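Local coordinates for protein putative alpha-N-acetylgalactosaminidase (Bacillus halodurans C-125, PDB 3CC1) that probably hydrolyses terminal alpha-linked N-acetylgalactosamine residues from glycans, as a glycoside hydrolase with a TIM-barrel domain and a C-terminal beta sandwich, at residues A[24-28]-A[29-33]; A[97-100]-A[101-105]; A[117-120]-A[121-124]. All coordinates share one frame; numbering follows the deposited sequence.

Contact 1 (A[24-28]-A[29-33]); sequences ASVTE and EEVLG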
# COMPACT_ATOMS: atom_id res chain seq x y z
N ALA A 24 21.84 -24.97 10.11
CA ALA A 24 23.10 -25.16 9.38
C ALA A 24 23.84 -26.44 9.85
O ALA A 24 24.91 -26.75 9.34
CB ALA A 24 24.02 -23.90 9.54
N SER A 25 23.26 -27.19 10.77
CA SER A 25 24.03 -28.17 11.56
C SER A 25 23.60 -29.64 11.41
O SER A 25 23.99 -30.49 12.24
CB SER A 25 23.93 -27.79 13.06
OG SER A 25 22.68 -28.22 13.58
N VAL A 26 22.87 -29.98 10.36
CA VAL A 26 22.37 -31.37 10.21
C VAL A 26 23.53 -32.38 10.20
O VAL A 26 24.65 -32.13 9.66
CB VAL A 26 21.46 -31.57 8.95
CG1 VAL A 26 22.28 -31.59 7.65
CG2 VAL A 26 20.62 -32.82 9.08
N THR A 27 23.27 -33.54 10.79
CA THR A 27 24.24 -34.64 10.75
C THR A 27 23.83 -35.69 9.76
O THR A 27 22.68 -35.78 9.31
CB THR A 27 24.36 -35.32 12.11
OG1 THR A 27 23.17 -36.06 12.35
CG2 THR A 27 24.63 -34.34 13.23
N GLU A 28 24.79 -36.54 9.43
CA GLU A 28 24.58 -37.62 8.47
C GLU A 28 23.49 -38.61 8.92
O GLU A 28 22.69 -39.08 8.13
CB GLU A 28 25.93 -38.32 8.30
CG GLU A 28 25.98 -39.66 7.79
CD GLU A 28 27.45 -40.14 7.79
OE1 GLU A 28 28.32 -39.38 7.32
OE2 GLU A 28 27.74 -41.25 8.31
N GLU A 29 23.47 -38.91 10.21
CA GLU A 29 22.44 -39.77 10.78
C GLU A 29 21.04 -39.16 10.64
O GLU A 29 20.07 -39.87 10.33
CB GLU A 29 22.74 -40.07 12.25
CG GLU A 29 21.72 -40.98 12.95
CD GLU A 29 20.51 -40.21 13.47
OE1 GLU A 29 20.66 -39.01 13.84
OE2 GLU A 29 19.41 -40.83 13.53
N GLU A 30 20.95 -37.84 10.81
CA GLU A 30 19.69 -37.13 10.67
C GLU A 30 19.24 -37.14 9.21
O GLU A 30 18.07 -37.39 8.91
CB GLU A 30 19.74 -35.71 11.24
CG GLU A 30 19.78 -35.70 12.74
CD GLU A 30 20.40 -34.44 13.34
OE1 GLU A 30 21.00 -33.64 12.61
OE2 GLU A 30 20.27 -34.25 14.57
N VAL A 31 20.18 -36.91 8.28
CA VAL A 31 19.86 -36.98 6.84
C VAL A 31 19.36 -38.38 6.44
O VAL A 31 18.35 -38.51 5.75
CB VAL A 31 21.07 -36.58 5.98
CG1 VAL A 31 20.78 -36.80 4.48
CG2 VAL A 31 21.48 -35.14 6.30
N LEU A 32 20.07 -39.43 6.86
CA LEU A 32 19.68 -40.81 6.54
C LEU A 32 18.33 -41.22 7.17
O LEU A 32 17.54 -41.94 6.54
CB LEU A 32 20.77 -41.81 6.93
CG LEU A 32 21.97 -41.75 5.96
CD1 LEU A 32 23.14 -42.64 6.40
CD2 LEU A 32 21.48 -42.15 4.52
N GLY A 33 18.08 -40.79 8.41
CA GLY A 33 16.80 -41.05 9.05
C GLY A 33 15.64 -40.46 8.26
O GLY A 33 14.65 -41.11 8.04
O HOH W 1 22.84 -37.13 14.70
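A capping box formed by Thr27 and Glu30 starts helix 28-41. Two reciprocal bonds define it. Glu30 N donates to Thr27 OG1 over 3.2 Å. In return Thr27 N donates to Glu30 OE1 over 2.9 Å, with an N-H...O angle of 163°. The amide reaches OE1 from its anti side, 33° out of the carboxylate plane. With chi1 at 71°, Thr27 holds OG1 between its own N and carbonyl carbon, which points it at Glu30 N. Water 1 lies 2.6 Å from Thr27 OG1 and donates to Glu29 OE1, bridging the two. Glu30 OE2 forms a salt bridge with Arg283, and Glu29 OE2 one with Arg322, which probably steadies both carboxylates. On the buried side, Val26 CG2 packs 3.7 Å from Val31 CG2, the two side chains crossing at about a right angle; Val52 of strand 49-52 touches both valines. Backbone bonds from Val31 N to Thr27 O and from Leu32 N to Glu28 O continue the helix. A capping box combined with a hydrophobic staple between Val26 and Val31 is a classic helix N terminus, here on a helix packed against the parallel strands of a TIM barrel.

Contact 2 (A[97-100]-A[101-105]); sequences KPLS and DAIHD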
# COMPACT_ATOMS: atom_id res chain seq x y z
N LYS A 97 30.05 -38.64 -1.37
CA LYS A 97 29.76 -39.82 -2.22
C LYS A 97 29.07 -40.95 -1.44
O LYS A 97 28.10 -41.49 -1.89
CB LYS A 97 31.00 -40.30 -2.97
CG LYS A 97 30.75 -41.47 -4.00
CD LYS A 97 29.68 -41.10 -5.00
CE LYS A 97 29.57 -42.09 -6.20
NZ LYS A 97 28.42 -41.60 -7.13
N PRO A 98 29.53 -41.28 -0.23
CA PRO A 98 28.86 -42.35 0.49
C PRO A 98 27.41 -42.02 0.87
O PRO A 98 26.53 -42.88 0.83
CB PRO A 98 29.73 -42.55 1.73
CG PRO A 98 31.08 -42.07 1.32
CD PRO A 98 30.81 -40.93 0.38
N LEU A 99 27.16 -40.78 1.22
CA LEU A 99 25.84 -40.34 1.63
C LEU A 99 24.88 -40.36 0.44
O LEU A 99 23.80 -40.86 0.56
CB LEU A 99 25.91 -38.94 2.28
CG LEU A 99 24.62 -38.33 2.83
CD1 LEU A 99 23.87 -39.29 3.76
CD2 LEU A 99 24.93 -37.02 3.51
N SER A 100 25.33 -39.88 -0.71
CA SER A 100 24.51 -39.87 -1.89
C SER A 100 24.26 -41.28 -2.37
O SER A 100 23.17 -41.57 -2.81
CB SER A 100 25.10 -38.98 -3.00
OG SER A 100 26.20 -39.56 -3.66
N ASP A 101 25.25 -42.17 -2.21
CA ASP A 101 25.09 -43.58 -2.55
C ASP A 101 24.00 -44.21 -1.70
O ASP A 101 23.18 -44.98 -2.18
CB ASP A 101 26.39 -44.38 -2.30
CG ASP A 101 27.43 -44.29 -3.44
OD1 ASP A 101 27.15 -43.79 -4.54
OD2 ASP A 101 28.57 -44.76 -3.22
N ALA A 102 24.02 -43.93 -0.40
CA ALA A 102 22.99 -44.46 0.51
C ALA A 102 21.60 -43.96 0.11
O ALA A 102 20.60 -44.68 0.18
CB ALA A 102 23.27 -44.08 1.93
N ILE A 103 21.53 -42.69 -0.29
CA ILE A 103 20.26 -42.04 -0.64
C ILE A 103 19.76 -42.65 -1.96
O ILE A 103 18.58 -42.97 -2.07
CB ILE A 103 20.39 -40.50 -0.71
CG1 ILE A 103 20.59 -39.91 0.72
CG2 ILE A 103 19.15 -39.88 -1.36
CD1 ILE A 103 21.05 -38.50 0.74
N HIS A 104 20.67 -42.82 -2.92
CA HIS A 104 20.34 -43.42 -4.22
C HIS A 104 19.87 -44.86 -4.05
O HIS A 104 18.97 -45.29 -4.75
CB HIS A 104 21.52 -43.38 -5.17
CG HIS A 104 21.92 -42.00 -5.58
ND1 HIS A 104 23.21 -41.69 -5.95
CD2 HIS A 104 21.20 -40.86 -5.68
CE1 HIS A 104 23.26 -40.40 -6.28
NE2 HIS A 104 22.06 -39.87 -6.11
N ASP A 105 20.45 -45.57 -3.09
CA ASP A 105 20.08 -46.96 -2.80
C ASP A 105 18.69 -47.03 -2.25
O ASP A 105 18.07 -48.07 -2.35
CB ASP A 105 21.03 -47.60 -1.79
CG ASP A 105 22.41 -47.91 -2.38
OD1 ASP A 105 22.55 -47.96 -3.63
OD2 ASP A 105 23.34 -48.08 -1.59
O HOH W 2 26.02 -41.53 -5.50
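Lys97 and Asp101 face each other one turn apart on helix 97-105, an i to i+4 pair whose salt bridge is long, at 3.6 Å from NZ to OD1. The lysine chain bends at chi2 (55°) and then runs extended, which lays CE alongside the carboxylate, 3.4 Å from Asp101 OD1. Water 2 draws four side chains together. It accepts from Lys97 NZ, donates to Asp101 OD1 and to Ser100 OG, each over 2.7 Å, and takes a weak bond from His104 ND1. With CG beside the backbone N (chi1 -66°), the imidazole lies over the preceding turn with one face toward Ser100 O, which sits 3.0 Å above the ring plane and offset toward its rim. That same carbonyl oxygen accepts the backbone bond from His104 N, at 161°. Farther out, His104 NE2 bonds to Asp179 and Ser100 OG to the carbonyl of Trp176, fixing the polar face against the chain that leads into strand 180-184. With an alanine in place of His104, Asp179 and water 2 would probably each lose a partner, and Ser100 O the ring it lies against. Another side of the helix is apolar: Leu99 and Ile103 both touch Phe110 of strand 109-115 as well as helix 28-41, the packing of helix on strand expected in a TIM barrel. Between these two residues, Leu99 CG meets Ile103 CD1 at 4.1 Å.

Contact 3 (A[117-120]-A[121-124]); sequences GIPR and QAVY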
# COMPACT_ATOMS: atom_id res chain seq x y z
N GLY A 117 29.94 -17.81 -4.89
CA GLY A 117 31.31 -17.29 -4.80
C GLY A 117 32.38 -18.31 -4.46
O GLY A 117 32.28 -19.51 -4.76
N ILE A 118 33.41 -17.80 -3.82
CA ILE A 118 34.58 -18.57 -3.49
C ILE A 118 34.93 -18.26 -2.03
O ILE A 118 34.78 -17.14 -1.59
CB ILE A 118 35.77 -18.16 -4.42
CG1 ILE A 118 36.99 -19.05 -4.18
CG2 ILE A 118 36.13 -16.66 -4.26
CD1 ILE A 118 38.09 -18.90 -5.26
N PRO A 119 35.39 -19.24 -1.26
CA PRO A 119 35.50 -18.94 0.15
C PRO A 119 36.53 -17.87 0.44
O PRO A 119 37.55 -17.81 -0.20
CB PRO A 119 35.96 -20.28 0.75
CG PRO A 119 35.39 -21.31 -0.19
CD PRO A 119 35.57 -20.70 -1.54
N ARG A 120 36.26 -17.04 1.43
CA ARG A 120 37.23 -16.05 1.80
C ARG A 120 38.54 -16.72 2.23
O ARG A 120 39.62 -16.18 2.10
CB ARG A 120 36.67 -15.21 2.95
CG ARG A 120 35.44 -14.40 2.56
CD ARG A 120 35.23 -13.33 3.62
NE ARG A 120 33.97 -12.66 3.42
CZ ARG A 120 33.54 -11.65 4.17
NH1 ARG A 120 34.32 -11.17 5.11
NH2 ARG A 120 32.35 -11.14 3.98
N GLN A 121 38.38 -17.90 2.81
CA GLN A 121 39.48 -18.73 3.28
C GLN A 121 40.41 -19.15 2.12
O GLN A 121 41.63 -19.22 2.30
CB GLN A 121 38.91 -19.94 3.98
CG GLN A 121 39.96 -20.81 4.65
CD GLN A 121 39.30 -21.92 5.49
OE1 GLN A 121 38.53 -21.64 6.39
NE2 GLN A 121 39.61 -23.17 5.19
N ALA A 122 39.82 -19.41 0.95
CA ALA A 122 40.58 -19.67 -0.26
C ALA A 122 41.35 -18.43 -0.69
O ALA A 122 42.48 -18.50 -1.14
CB ALA A 122 39.66 -20.18 -1.39
N VAL A 123 40.74 -17.28 -0.53
CA VAL A 123 41.39 -16.03 -0.95
C VAL A 123 42.58 -15.78 -0.02
O VAL A 123 43.68 -15.50 -0.47
CB VAL A 123 40.38 -14.86 -1.02
CG1 VAL A 123 41.11 -13.55 -1.25
CG2 VAL A 123 39.32 -15.11 -2.13
N TYR A 124 42.36 -15.97 1.28
CA TYR A 124 43.43 -15.85 2.29
C TYR A 124 44.60 -16.75 1.95
O TYR A 124 45.74 -16.32 1.96
CB TYR A 124 42.90 -16.24 3.67
CG TYR A 124 43.97 -16.46 4.74
CD1 TYR A 124 44.77 -15.42 5.20
CD2 TYR A 124 44.12 -17.70 5.35
CE1 TYR A 124 45.71 -15.63 6.20
CE2 TYR A 124 45.05 -17.92 6.32
CZ TYR A 124 45.83 -16.89 6.75
OH TYR A 124 46.76 -17.16 7.74
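Ile118 packs over the first turn of helix 120-125 from the short strand that leads into it. From its CB the side chain divides. CG1, anti to the backbone N (chi1 -175°), meets Ala122 CB at 4.0 Å. The other branch, CG2, reaches Val123 CG2 at 4.1 Å, and these two side chains cross at about a right angle. Beyond CG1 the chain runs extended to CD1; the isoleucine as a whole also packs on Ala136 and Ile139 of helix 136-139 and on Tyr165 of helix 162-175. Pro119, at the N-cap position, adds its ring to the same surface, with CD 4.1 Å from Ala122 CB. Its carbonyl oxygen accepts from two amides: from Val123 N over 3.3 Å, and from Ala122 N in a weak bond bent to 124°. One residue on, Tyr124 N repeats the i to i+4 pattern with Arg120 O over 2.9 Å at 167°. The polar ends lead elsewhere: Arg120 NE bonds to the carbonyl of Met152, and Gln121 NE2 to that of Leu72. Tyr124 extends to the subunit interface, where, in one of its two modelled conformers, its ring meets Phe69 of the second subunit edge-to-face. Together these contacts make a strand-to-helix junction with proline at the N-cap, set where an edge strand of a small antiparallel sheet runs into a helix beside a subunit interface.

Overall arrangement
From the N terminus, contact 1 comes first, at the entry to helix 28-41; contact 2 follows along helix 97-105, and contact 3 at the junction of strand 118-119 with helix 120-125. Each joins two consecutive segments of chain, so none closes a long loop, and the three stand in series without nesting or crossing. Contacts 1 and 2 touch: Leu32 CD2 lies 3.7 Å from Ala102 CB, and Val31 and Leu32 both pack on Leu99. This joins two neighbouring helices outside the parallel barrel sheet. Contact 3 stands apart, its nearest atoms about 15 Å from contact 1 and about 18 Å from contact 2; it ties the small antiparallel sheet to helices 136-139 and 162-175.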